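Local coordinates for protein SAP-like pentraxin (Limulus polyphemus, PDB 3FLP) that binds two calcium ions per subunit and probably acts as a calcium-dependent invertebrate lectin of the pentraxin family, assembling into doubly stacked heptameric rings, at residues L74-I88 and V102-Y116. Residues are numbered along the deposited sequence; the frame is centred on the assembly and turned at random.
Sequences LNLGLQVNASSNKYI and VCHVWSGVDGRMAVY
Met-113 lays its thioether across the inner face of the facing hairpin, over the seam where Leu-78 of one strand pairs with Lys-86 of the other. With CG anti to the backbone N (chi1 160°) and the chain extended beyond it, the side chain runs straight out of its strand; CE lies 3.6 Å from Leu-78 CB, and SD lies beside Lys-86 CB. Leu-78 slides past the methionine in the opposite direction, and its CD2 packs against Met-113 CG at 3.8 Å while the leucine crosses Trp-106 at about a right angle. From the other strand Ile-88 meets the methionine tip to tip, CD1 to CE, and lays its CG2 3.6 Å from CG2 of Val-115.

Leu-76, its CG turned beside the backbone N, straddles two neighbours: CD2 reaches Val-102 CG1 tip to tip at 3.7 Å, whereas CD1 passes alongside Val-115 CB. His-104 supplies the polar link, a weak, bent hydrogen bond from NE2 to the backbone O of Gly-77 (3.0 Å, 124° at the hydrogen), with this oxygen at the ring edge near its plane. Toward the hairpin turn, Val-80 sets CG2 over one face of Trp-106, a CH-pi contact 3.9 Å from the centroid of the five-membered ring; Gly-108 N lies on the opposite face, and the indole NE1 is held by the Val-128 carbonyl.

The contact joins the two sheets of the pentraxin jelly-roll sandwich, hairpin against hairpin, with strands 74-80 and 102-107 running the same way at 36°. Strand 60-68 continues one sheet beside 74-80, placing Phe-62 against Leu-78. In the other, strands 33-42 and 120-125 flank the hairpin, and the Cys-37 to Cys-103 disulfide ties strand 33-42 to strand 102-107.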
ATOM      1  N   LEU A  74      24.858  16.176 -40.553  1.00 13.76           N
ATOM      2  CA  LEU A  74      25.298  16.982 -39.420  1.00 12.64           C
ATOM      3  C   LEU A  74      26.795  16.838 -39.174  1.00 13.25           C
ATOM      4  O   LEU A  74      27.329  15.734 -39.176  1.00 12.82           O
ATOM      5  CB  LEU A  74      24.559  16.575 -38.145  1.00 12.03           C
ATOM      6  CG  LEU A  74      25.018  17.286 -36.864  1.00 11.71           C
ATOM      7  CD1 LEU A  74      24.720  18.780 -36.949  1.00  9.81           C
ATOM      8  CD2 LEU A  74      24.323  16.673 -35.663  1.00 11.79           C
ATOM      9  N   ASN A  75      27.465  17.966 -38.972  1.00 13.58           N
ATOM     10  CA  ASN A  75      28.889  17.970 -38.679  1.00 13.78           C
ATOM     11  C   ASN A  75      29.099  18.701 -37.353  1.00 12.11           C
ATOM     12  O   ASN A  75      28.685  19.848 -37.189  1.00 10.12           O
ATOM     13  CB  ASN A  75      29.669  18.659 -39.799  1.00 15.84           C
ATOM     14  CG  ASN A  75      30.371  17.671 -40.704  1.00 19.87           C
ATOM     15  OD1 ASN A  75      29.747  16.767 -41.270  1.00 22.71           O
ATOM     16  ND2 ASN A  75      31.680  17.838 -40.851  1.00 21.10           N
ATOM     17  N   LEU A  76      29.729  18.024 -36.401  1.00 11.21           N
ATOM     18  CA  LEU A  76      29.969  18.618 -35.094  1.00  9.89           C
ATOM     19  C   LEU A  76      31.449  18.910 -34.925  1.00 10.32           C
ATOM     20  O   LEU A  76      32.297  18.043 -35.143  1.00 10.27           O
ATOM     21  CB  LEU A  76      29.478  17.681 -33.984  1.00  8.50           C
ATOM     22  CG  LEU A  76      27.977  17.370 -34.014  1.00  6.77           C
ATOM     23  CD1 LEU A  76      27.650  16.286 -32.997  1.00  5.87           C
ATOM     24  CD2 LEU A  76      27.181  18.652 -33.731  1.00  3.93           C
ATOM     25  N   GLY A  77      31.751  20.142 -34.537  1.00  9.31           N
ATOM     26  CA  GLY A  77      33.131  20.529 -34.365  1.00  8.28           C
ATOM     27  C   GLY A  77      33.526  20.893 -32.952  1.00  8.68           C
ATOM     28  O   GLY A  77      32.693  21.257 -32.118  1.00  8.92           O
ATOM     29  N   LEU A  78      34.824  20.790 -32.696  1.00  7.86           N
ATOM     30  CA  LEU A  78      35.390  21.114 -31.405  1.00  8.25           C
ATOM     31  C   LEU A  78      36.742  21.789 -31.598  1.00  9.49           C
ATOM     32  O   LEU A  78      37.515  21.420 -32.485  1.00  9.93           O
ATOM     33  CB  LEU A  78      35.582  19.842 -30.573  1.00  7.30           C
ATOM     34  CG  LEU A  78      36.253  20.048 -29.205  1.00  8.23           C
ATOM     35  CD1 LEU A  78      35.366  20.938 -28.326  1.00  5.52           C
ATOM     36  CD2 LEU A  78      36.495  18.698 -28.531  1.00  4.89           C
ATOM     37  N   GLN A  79      37.019  22.786 -30.770  1.00  8.50           N
ATOM     38  CA  GLN A  79      38.286  23.476 -30.814  1.00  7.59           C
ATOM     39  C   GLN A  79      38.743  23.596 -29.364  1.00  7.50           C
ATOM     40  O   GLN A  79      37.968  24.003 -28.501  1.00  5.97           O
ATOM     41  CB  GLN A  79      38.137  24.861 -31.468  1.00  6.51           C
ATOM     42  CG  GLN A  79      39.354  25.757 -31.263  1.00  4.94           C
ATOM     43  CD  GLN A  79      39.322  27.044 -32.082  1.00  6.12           C
ATOM     44  OE1 GLN A  79      40.043  27.994 -31.773  1.00  6.74           O
ATOM     45  NE2 GLN A  79      38.506  27.076 -33.130  1.00  2.53           N
ATOM     46  N   VAL A  80      39.984  23.199 -29.099  1.00  7.75           N
ATOM     47  CA  VAL A  80      40.543  23.275 -27.751  1.00  8.17           C
ATOM     48  C   VAL A  80      41.884  23.998 -27.781  1.00  9.37           C
ATOM     49  O   VAL A  80      42.742  23.716 -28.617  1.00  8.66           O
ATOM     50  CB  VAL A  80      40.759  21.870 -27.127  1.00  7.41           C
ATOM     51  CG1 VAL A  80      41.371  22.009 -25.731  1.00  6.49           C
ATOM     52  CG2 VAL A  80      39.440  21.119 -27.057  1.00  4.69           C
ATOM     53  N   ASN A  81      42.049  24.936 -26.860  1.00 11.33           N
ATOM     54  CA  ASN A  81      43.271  25.723 -26.750  1.00 13.11           C
ATOM     55  C   ASN A  81      43.733  26.288 -28.095  1.00 13.34           C
ATOM     56  O   ASN A  81      44.878  26.106 -28.504  1.00 12.54           O
ATOM     57  CB  ASN A  81      44.389  24.889 -26.118  1.00 14.23           C
ATOM     58  CG  ASN A  81      45.507  25.755 -25.547  1.00 16.20           C
ATOM     59  OD1 ASN A  81      45.245  26.713 -24.821  1.00 16.10           O
ATOM     60  ND2 ASN A  81      46.760  25.413 -25.860  1.00 16.78           N
ATOM     61  N   ALA A  82      42.818  26.973 -28.775  1.00 12.88           N
ATOM     62  CA  ALA A  82      43.083  27.599 -30.069  1.00 12.74           C
ATOM     63  C   ALA A  82      43.584  26.662 -31.165  1.00 12.09           C
ATOM     64  O   ALA A  82      44.276  27.090 -32.084  1.00 10.37           O
ATOM     65  CB  ALA A  82      44.057  28.778 -29.899  1.00 12.35           C
ATOM     66  N   SER A  83      43.244  25.384 -31.067  1.00 11.44           N
ATOM     67  CA  SER A  83      43.630  24.434 -32.097  1.00 11.83           C
ATOM     68  C   SER A  83      42.721  24.738 -33.285  1.00 12.65           C
ATOM     69  O   SER A  83      41.861  25.616 -33.207  1.00 13.09           O
ATOM     70  CB  SER A  83      43.351  23.008 -31.633  1.00 12.98           C
ATOM     71  OG  SER A  83      41.951  22.789 -31.520  1.00 16.07           O
ATOM     72  N   SER A  84      42.906  24.024 -34.386  1.00 11.87           N
ATOM     73  CA  SER A  84      42.032  24.221 -35.531  1.00 11.39           C
ATOM     74  C   SER A  84      40.737  23.494 -35.166  1.00 11.88           C
ATOM     75  O   SER A  84      40.724  22.672 -34.244  1.00 10.44           O
ATOM     76  CB  SER A  84      42.660  23.615 -36.787  1.00  8.48           C
ATOM     77  OG  SER A  84      43.232  22.351 -36.512  1.00  6.76           O
ATOM     78  N   ASN A  85      39.648  23.801 -35.857  1.00 12.29           N
ATOM     79  CA  ASN A  85      38.389  23.134 -35.571  1.00 13.18           C
ATOM     80  C   ASN A  85      38.437  21.692 -36.060  1.00 13.65           C
ATOM     81  O   ASN A  85      38.793  21.431 -37.206  1.00 15.28           O
ATOM     82  CB  ASN A  85      37.225  23.871 -36.233  1.00 11.48           C
ATOM     83  CG  ASN A  85      36.902  25.185 -35.546  1.00 11.87           C
ATOM     84  OD1 ASN A  85      36.611  25.217 -34.343  1.00  9.88           O
ATOM     85  ND2 ASN A  85      36.951  26.278 -36.305  1.00  9.66           N
ATOM     86  N   LYS A  86      38.098  20.759 -35.179  1.00 13.54           N
ATOM     87  CA  LYS A  86      38.086  19.344 -35.534  1.00 13.88           C
ATOM     88  C   LYS A  86      36.623  18.951 -35.747  1.00 14.44           C
ATOM     89  O   LYS A  86      35.779  19.161 -34.871  1.00 13.31           O
ATOM     90  CB  LYS A  86      38.703  18.501 -34.412  1.00 13.76           C
ATOM     91  CG  LYS A  86      40.057  18.998 -33.916  1.00 13.67           C
ATOM     92  CD  LYS A  86      41.088  19.026 -35.032  1.00 16.03           C
ATOM     93  CE  LYS A  86      42.450  19.469 -34.511  1.00 18.18           C
ATOM     94  NZ  LYS A  86      43.467  19.473 -35.599  1.00 19.01           N
ATOM     95  N   TYR A  87      36.328  18.394 -36.913  1.00 13.76           N
ATOM     96  CA  TYR A  87      34.967  18.002 -37.241  1.00 14.93           C
ATOM     97  C   TYR A  87      34.754  16.499 -37.370  1.00 14.21           C
ATOM     98  O   TYR A  87      35.603  15.779 -37.889  1.00 14.08           O
ATOM     99  CB  TYR A  87      34.526  18.683 -38.546  1.00 15.52           C
ATOM    100  CG  TYR A  87      34.286  20.169 -38.408  1.00 16.15           C
ATOM    101  CD1 TYR A  87      33.152  20.649 -37.759  1.00 16.10           C
ATOM    102  CD2 TYR A  87      35.207  21.097 -38.901  1.00 16.29           C
ATOM    103  CE1 TYR A  87      32.935  22.015 -37.602  1.00 17.60           C
ATOM    104  CE2 TYR A  87      34.999  22.469 -38.746  1.00 17.12           C
ATOM    105  CZ  TYR A  87      33.859  22.916 -38.095  1.00 18.04           C
ATOM    106  OH  TYR A  87      33.642  24.267 -37.922  1.00 23.62           O
ATOM    107  N   ILE A  88      33.607  16.044 -36.883  1.00 13.56           N
ATOM    108  CA  ILE A  88      33.217  14.646 -36.970  1.00 12.93           C
ATOM    109  C   ILE A  88      31.801  14.651 -37.522  1.00 15.15           C
ATOM    110  O   ILE A  88      30.911  15.313 -36.969  1.00 15.78           O
ATOM    111  CB  ILE A  88      33.222  13.952 -35.597  1.00 11.34           C
ATOM    112  CG1 ILE A  88      34.659  13.874 -35.059  1.00 10.44           C
ATOM    113  CG2 ILE A  88      32.615  12.558 -35.721  1.00 10.69           C
ATOM    114  CD1 ILE A  88      34.777  13.215 -33.706  1.00  7.22           C
ATOM    115  N   VAL A 102      22.607  16.882 -28.840  1.00  8.59           N
ATOM    116  CA  VAL A 102      24.000  16.871 -29.247  1.00  9.77           C
ATOM    117  C   VAL A 102      24.898  16.901 -28.026  1.00  9.85           C
ATOM    118  O   VAL A 102      24.597  17.562 -27.029  1.00  9.38           O
ATOM    119  CB  VAL A 102      24.312  18.090 -30.170  1.00 10.97           C
ATOM    120  CG1 VAL A 102      25.813  18.295 -30.294  1.00 10.98           C
ATOM    121  CG2 VAL A 102      23.705  17.858 -31.549  1.00 10.68           C
ATOM    122  N   CYS A 103      25.996  16.164 -28.098  1.00 10.17           N
ATOM    123  CA  CYS A 103      26.924  16.134 -26.997  1.00 10.41           C
ATOM    124  C   CYS A 103      28.369  16.048 -27.493  1.00  9.20           C
ATOM    125  O   CYS A 103      28.666  15.322 -28.438  1.00  7.86           O
ATOM    126  CB  CYS A 103      26.603  14.954 -26.070  1.00 13.38           C
ATOM    127  SG  CYS A 103      27.307  15.205 -24.417  1.00 24.45           S
ATOM    128  N   HIS A 104      29.247  16.822 -26.861  1.00  6.99           N
ATOM    129  CA  HIS A 104      30.669  16.834 -27.186  1.00  7.56           C
ATOM    130  C   HIS A 104      31.414  16.285 -25.978  1.00  7.64           C
ATOM    131  O   HIS A 104      31.254  16.788 -24.866  1.00  8.22           O
ATOM    132  CB  HIS A 104      31.175  18.255 -27.455  1.00  5.91           C
ATOM    133  CG  HIS A 104      30.741  18.823 -28.770  1.00  7.38           C
ATOM    134  ND1 HIS A 104      29.425  19.127 -29.055  1.00  6.74           N
ATOM    135  CD2 HIS A 104      31.456  19.183 -29.862  1.00  6.31           C
ATOM    136  CE1 HIS A 104      29.351  19.658 -30.263  1.00  6.13           C
ATOM    137  NE2 HIS A 104      30.569  19.703 -30.773  1.00  8.21           N
ATOM    138  N   VAL A 105      32.222  15.256 -26.197  1.00  7.30           N
ATOM    139  CA  VAL A 105      33.004  14.641 -25.132  1.00  7.68           C
ATOM    140  C   VAL A 105      34.489  14.894 -25.391  1.00  8.56           C
ATOM    141  O   VAL A 105      35.013  14.520 -26.442  1.00  8.09           O
ATOM    142  CB  VAL A 105      32.748  13.120 -25.087  1.00  7.75           C
ATOM    143  CG1 VAL A 105      33.725  12.439 -24.146  1.00  4.12           C
ATOM    144  CG2 VAL A 105      31.300  12.861 -24.646  1.00  7.73           C
ATOM    145  N   TRP A 106      35.161  15.533 -24.438  1.00  7.06           N
ATOM    146  CA  TRP A 106      36.579  15.833 -24.590  1.00  8.66           C
ATOM    147  C   TRP A 106      37.407  15.406 -23.391  1.00  9.21           C
ATOM    148  O   TRP A 106      37.034  15.652 -22.243  1.00  8.31           O
ATOM    149  CB  TRP A 106      36.815  17.329 -24.801  1.00  6.67           C
ATOM    150  CG  TRP A 106      38.284  17.672 -24.811  1.00  5.87           C
ATOM    151  CD1 TRP A 106      39.197  17.342 -25.774  1.00  6.37           C
ATOM    152  CD2 TRP A 106      39.013  18.359 -23.787  1.00  5.54           C
ATOM    153  NE1 TRP A 106      40.450  17.781 -25.414  1.00  5.72           N
ATOM    154  CE2 TRP A 106      40.367  18.409 -24.200  1.00  5.42           C
ATOM    155  CE3 TRP A 106      38.656  18.937 -22.561  1.00  5.97           C
ATOM    156  CZ2 TRP A 106      41.365  19.016 -23.431  1.00  4.89           C
ATOM    157  CZ3 TRP A 106      39.651  19.542 -21.793  1.00  7.37           C
ATOM    158  CH2 TRP A 106      40.991  19.576 -22.235  1.00  7.41           C
ATOM    159  N   SER A 107      38.548  14.791 -23.671  1.00  8.29           N
ATOM    160  CA  SER A 107      39.450  14.351 -22.622  1.00  9.48           C
ATOM    161  C   SER A 107      40.862  14.818 -22.935  1.00  9.36           C
ATOM    162  O   SER A 107      41.463  14.379 -23.915  1.00  9.03           O
ATOM    163  CB  SER A 107      39.432  12.825 -22.510  1.00  8.18           C
ATOM    164  OG  SER A 107      40.298  12.394 -21.477  1.00 10.49           O
ATOM    165  N   GLY A 108      41.385  15.716 -22.108  1.00  9.09           N
ATOM    166  CA  GLY A 108      42.732  16.202 -22.318  1.00  8.69           C
ATOM    167  C   GLY A 108      43.740  15.188 -21.812  1.00  9.74           C
ATOM    168  O   GLY A 108      44.930  15.271 -22.131  1.00 10.93           O
ATOM    169  N   VAL A 109      43.269  14.226 -21.023  1.00  9.92           N
ATOM    170  CA  VAL A 109      44.150  13.203 -20.475  1.00 10.69           C
ATOM    171  C   VAL A 109      44.742  12.365 -21.602  1.00 12.17           C
ATOM    172  O   VAL A 109      45.945  12.114 -21.622  1.00 13.15           O
ATOM    173  CB  VAL A 109      43.403  12.263 -19.486  1.00  9.88           C
ATOM    174  CG1 VAL A 109      44.367  11.262 -18.902  1.00  7.20           C
ATOM    175  CG2 VAL A 109      42.763  13.075 -18.361  1.00  8.65           C
ATOM    176  N   ASP A 110      43.898  11.939 -22.541  1.00 12.55           N
ATOM    177  CA  ASP A 110      44.361  11.133 -23.666  1.00 11.60           C
ATOM    178  C   ASP A 110      44.221  11.860 -25.001  1.00 10.60           C
ATOM    179  O   ASP A 110      44.635  11.347 -26.034  1.00 10.57           O
ATOM    180  CB  ASP A 110      43.598   9.796 -23.708  1.00 13.46           C
ATOM    181  CG  ASP A 110      42.103   9.964 -23.997  1.00 16.10           C
ATOM    182  OD1 ASP A 110      41.597  11.113 -24.004  1.00 14.12           O
ATOM    183  OD2 ASP A 110      41.432   8.931 -24.210  1.00 16.71           O
ATOM    184  N   GLY A 111      43.641  13.058 -24.973  1.00 10.07           N
ATOM    185  CA  GLY A 111      43.465  13.830 -26.193  1.00 10.29           C
ATOM    186  C   GLY A 111      42.383  13.301 -27.124  1.00 11.34           C
ATOM    187  O   GLY A 111      42.409  13.554 -28.328  1.00 11.67           O
ATOM    188  N   ARG A 112      41.423  12.566 -26.575  1.00 11.30           N
ATOM    189  CA  ARG A 112      40.347  12.015 -27.385  1.00 12.15           C
ATOM    190  C   ARG A 112      39.096  12.879 -27.401  1.00 12.31           C
ATOM    191  O   ARG A 112      38.662  13.401 -26.374  1.00 12.23           O
ATOM    192  CB  ARG A 112      39.970  10.608 -26.912  1.00 12.32           C
ATOM    193  CG  ARG A 112      38.764  10.030 -27.645  1.00 14.40           C
ATOM    194  CD  ARG A 112      38.554   8.567 -27.315  1.00 17.53           C
ATOM    195  NE  ARG A 112      39.689   7.756 -27.741  1.00 20.56           N
ATOM    196  CZ  ARG A 112      39.759   6.436 -27.608  1.00 22.45           C
ATOM    197  NH1 ARG A 112      38.754   5.764 -27.057  1.00 23.76           N
ATOM    198  NH2 ARG A 112      40.836   5.788 -28.029  1.00 23.07           N
ATOM    199  N   MET A 113      38.526  13.019 -28.591  1.00 12.18           N
ATOM    200  CA  MET A 113      37.305  13.787 -28.798  1.00 12.01           C
ATOM    201  C   MET A 113      36.254  12.833 -29.346  1.00 11.38           C
ATOM    202  O   MET A 113      36.552  11.985 -30.179  1.00 11.06           O
ATOM    203  CB  MET A 113      37.539  14.915 -29.812  1.00 12.40           C
ATOM    204  CG  MET A 113      36.262  15.460 -30.454  1.00 12.38           C
ATOM    205  SD  MET A 113      36.594  16.460 -31.927  1.00 14.00           S
ATOM    206  CE  MET A 113      34.914  16.843 -32.494  1.00 12.74           C
ATOM    207  N   ALA A 114      35.024  12.967 -28.866  1.00 11.22           N
ATOM    208  CA  ALA A 114      33.931  12.120 -29.330  1.00 10.79           C
ATOM    209  C   ALA A 114      32.651  12.941 -29.324  1.00 10.76           C
ATOM    210  O   ALA A 114      32.423  13.738 -28.410  1.00 10.34           O
ATOM    211  CB  ALA A 114      33.777  10.893 -28.419  1.00  9.95           C
ATOM    212  N   VAL A 115      31.829  12.771 -30.354  1.00  9.81           N
ATOM    213  CA  VAL A 115      30.573  13.507 -30.421  1.00  9.83           C
ATOM    214  C   VAL A 115      29.417  12.538 -30.598  1.00  9.20           C
ATOM    215  O   VAL A 115      29.583  11.435 -31.133  1.00  7.22           O
ATOM    216  CB  VAL A 115      30.564  14.544 -31.575  1.00 10.60           C
ATOM    217  CG1 VAL A 115      31.704  15.527 -31.385  1.00  7.10           C
ATOM    218  CG2 VAL A 115      30.667  13.843 -32.923  1.00  8.33           C
ATOM    219  N   TYR A 116      28.246  12.959 -30.134  1.00  8.68           N
ATOM    220  CA  TYR A 116      27.055  12.139 -30.200  1.00  7.27           C
ATOM    221  C   TYR A 116      25.842  12.918 -30.688  1.00  9.00           C
ATOM    222  O   TYR A 116      25.660  14.087 -30.345  1.00  8.94           O
ATOM    223  CB  TYR A 116      26.759  11.569 -28.817  1.00  7.66           C
ATOM    224  CG  TYR A 116      27.881  10.733 -28.242  1.00  7.15           C
ATOM    225  CD1 TYR A 116      29.034  11.327 -27.720  1.00  5.62           C
ATOM    226  CD2 TYR A 116      27.800   9.345 -28.247  1.00  4.83           C
ATOM    227  CE1 TYR A 116      30.072  10.546 -27.220  1.00  5.83           C
ATOM    228  CE2 TYR A 116      28.820   8.566 -27.756  1.00  7.13           C
ATOM    229  CZ  TYR A 116      29.955   9.167 -27.244  1.00  6.27           C
ATOM    230  OH  TYR A 116      30.961   8.364 -26.772  1.00 10.10           O
TER